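Diaminopimelate decarboxylase (Aquifex aeolicus, PDB 2P3E) probably catalyses the pyridoxal phosphate-dependent decarboxylation of meso-diaminopimelate to L-lysine, the last step of lysine biosynthesis by the diaminopimelate pathway. Local coordinates at residues S131-D136 against K185-Y189. Coordinates in Å, arbitrary orientation, origin at the centre of the assembly. Residues are numbered along the deposited sequence.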
loop_
_atom_site.group_PDB
_atom_site.type_symbol
_atom_site.label_atom_id
_atom_site.label_comp_id
_atom_site.label_asym_id
_atom_site.label_seq_id
_atom_site.Cartn_x
_atom_site.Cartn_y
_atom_site.Cartn_z
ATOM N N SER B 131 0.783 19.364 18.014
ATOM C CA SER B 131 1.675 20.522 17.923
ATOM C C SER B 131 1.054 21.807 18.471
ATOM O O SER B 131 -0.164 21.927 18.610
ATOM C CB SER B 131 2.137 20.760 16.470
ATOM O OG SER B 131 1.015 21.069 15.661
ATOM N N ARG B 132 1.912 22.774 18.767
ATOM C CA ARG B 132 1.460 24.089 19.198
ATOM C C ARG B 132 0.746 24.863 18.082
ATOM O O ARG B 132 -0.205 25.601 18.338
ATOM C CB ARG B 132 2.645 24.908 19.687
ATOM C CG ARG B 132 2.219 26.204 20.365
ATOM C CD ARG B 132 3.382 26.878 21.058
ATOM N NE ARG B 132 3.779 26.178 22.284
ATOM C CZ ARG B 132 4.479 26.742 23.265
ATOM N NH1 ARG B 132 4.848 28.016 23.171
ATOM N NH2 ARG B 132 4.797 26.039 24.343
ATOM N N GLN B 133 1.223 24.719 16.845
ATOM C CA GLN B 133 0.553 25.350 15.718
ATOM C C GLN B 133 -0.878 24.810 15.564
ATOM O O GLN B 133 -1.814 25.575 15.296
ATOM C CB GLN B 133 1.378 25.189 14.438
ATOM C CG GLN B 133 0.852 26.019 13.288
ATOM C CD GLN B 133 1.810 26.100 12.122
ATOM O OE1 GLN B 133 2.698 25.256 11.963
ATOM N NE2 GLN B 133 1.642 27.136 11.299
ATOM N N GLU B 134 -1.039 23.504 15.785
ATOM C CA GLU B 134 -2.349 22.859 15.821
ATOM C C GLU B 134 -3.262 23.472 16.887
ATOM O O GLU B 134 -4.443 23.636 16.644
ATOM C CB GLU B 134 -2.223 21.333 16.009
ATOM C CG GLU B 134 -3.575 20.588 16.041
ATOM C CD GLU B 134 -3.456 19.101 16.374
ATOM O OE1 GLU B 134 -2.341 18.545 16.253
ATOM O OE2 GLU B 134 -4.481 18.491 16.783
ATOM N N LEU B 135 -2.716 23.793 18.061
ATOM C CA LEU B 135 -3.475 24.543 19.074
ATOM C C LEU B 135 -4.067 25.861 18.510
ATOM O O LEU B 135 -5.245 26.129 18.684
ATOM C CB LEU B 135 -2.611 24.821 20.313
ATOM C CG LEU B 135 -2.176 23.620 21.181
ATOM C CD1 LEU B 135 -1.095 24.031 22.182
ATOM C CD2 LEU B 135 -3.359 23.041 21.900
ATOM N N ASP B 136 -3.230 26.644 17.835
ATOM C CA ASP B 136 -3.605 27.928 17.235
ATOM C C ASP B 136 -4.666 27.750 16.146
ATOM O O ASP B 136 -5.672 28.486 16.101
ATOM C CB ASP B 136 -2.359 28.589 16.634
ATOM C CG ASP B 136 -1.405 29.104 17.686
ATOM O OD1 ASP B 136 -1.867 29.468 18.778
ATOM O OD2 ASP B 136 -0.183 29.150 17.422
ATOM N N LYS B 185 4.366 23.473 29.509
ATOM C CA LYS B 185 4.461 24.724 28.747
ATOM C C LYS B 185 3.391 24.843 27.667
ATOM O O LYS B 185 2.858 25.929 27.431
ATOM C CB LYS B 185 5.854 24.888 28.123
ATOM C CG LYS B 185 6.930 25.347 29.117
ATOM C CD LYS B 185 8.248 25.644 28.403
ATOM C CE LYS B 185 9.185 24.426 28.394
ATOM N NZ LYS B 185 10.487 24.753 27.731
ATOM N N GLU B 186 3.075 23.727 27.012
ATOM C CA GLU B 186 1.975 23.714 26.059
ATOM C C GLU B 186 0.605 23.845 26.714
ATOM O O GLU B 186 -0.289 24.434 26.124
ATOM C CB GLU B 186 2.033 22.476 25.147
ATOM C CG GLU B 186 2.980 22.661 23.964
ATOM C CD GLU B 186 2.920 21.518 22.978
ATOM O OE1 GLU B 186 1.812 21.166 22.497
ATOM O OE2 GLU B 186 4.002 20.967 22.676
ATOM N N TYR B 187 0.435 23.278 27.908
ATOM C CA TYR B 187 -0.822 23.409 28.650
ATOM C C TYR B 187 -1.042 24.859 29.094
ATOM O O TYR B 187 -2.157 25.392 29.012
ATOM C CB TYR B 187 -0.855 22.463 29.858
ATOM C CG TYR B 187 -1.319 21.072 29.495
ATOM C CD1 TYR B 187 -0.402 20.046 29.265
ATOM C CD2 TYR B 187 -2.675 20.795 29.351
ATOM C CE1 TYR B 187 -0.828 18.769 28.907
ATOM C CE2 TYR B 187 -3.118 19.516 28.997
ATOM C CZ TYR B 187 -2.191 18.518 28.767
ATOM O OH TYR B 187 -2.626 17.263 28.416
ATOM N N GLU B 188 0.041 25.493 29.535
ATOM C CA GLU B 188 0.011 26.917 29.881
ATOM C C GLU B 188 -0.341 27.787 28.677
ATOM O O GLU B 188 -1.176 28.679 28.781
ATOM C CB GLU B 188 1.337 27.355 30.514
ATOM C CG GLU B 188 1.551 26.813 31.948
ATOM C CD GLU B 188 0.524 27.342 32.960
ATOM O OE1 GLU B 188 -0.172 28.342 32.643
ATOM O OE2 GLU B 188 0.417 26.755 34.077
ATOM N N TYR B 189 0.269 27.488 27.534
ATOM C CA TYR B 189 -0.012 28.180 26.291
ATOM C C TYR B 189 -1.477 28.001 25.876
ATOM O O TYR B 189 -2.168 28.982 25.556
ATOM C CB TYR B 189 0.938 27.709 25.181
ATOM C CG TYR B 189 0.715 28.437 23.870
ATOM C CD1 TYR B 189 1.305 29.683 23.635
ATOM C CD2 TYR B 189 -0.109 27.893 22.869
ATOM C CE1 TYR B 189 1.092 30.362 22.443
ATOM C CE2 TYR B 189 -0.323 28.559 21.675
ATOM C CZ TYR B 189 0.275 29.803 21.474
ATOM O OH TYR B 189 0.068 30.489 20.300
#
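The side chain of Arg132 lies along one face of the Tyr189 ring: its CD is 4.0 Å from the ring centroid, almost on the normal, a CH-pi contact, and its guanidinium stacks flat on the ring, centres 4.7 Å apart and planes 11° apart. Beyond the ring, Arg132 NH2 closely approaches Lys185 O (3.6 Å), and the guanidinium edge faces Glu186 CG (3.9 Å from NH2). At the ring edge, Tyr189 OH donates a hydrogen bond to Asp136 OD1 (2.7 Å), one helical turn on from Arg132, so a single tyrosine spans that turn. Leu135 CD1 packs 4.0 Å from Tyr189 CD2 and is 4.0 Å from Glu186 O; inward, Leu135 meets Val129, Ile151, Ile153 and Leu196 of the barrel strands. Ser131 N-caps helix 132-145, its OG accepting from Glu134 N at 3.2 Å. The two segments run nearly parallel (13°, axes 10.9 Å apart), as expected of successive outer helices in the alpha/beta-barrel of this pyridoxal-binding domain. The contact lies away from the positions expected to bind cofactor and substrate. Leucine packing and a buried glutamate beneath, with a stacked arginine outside, imply helices joined at their exposed side by guanidinium stacking and a hydrogen bond.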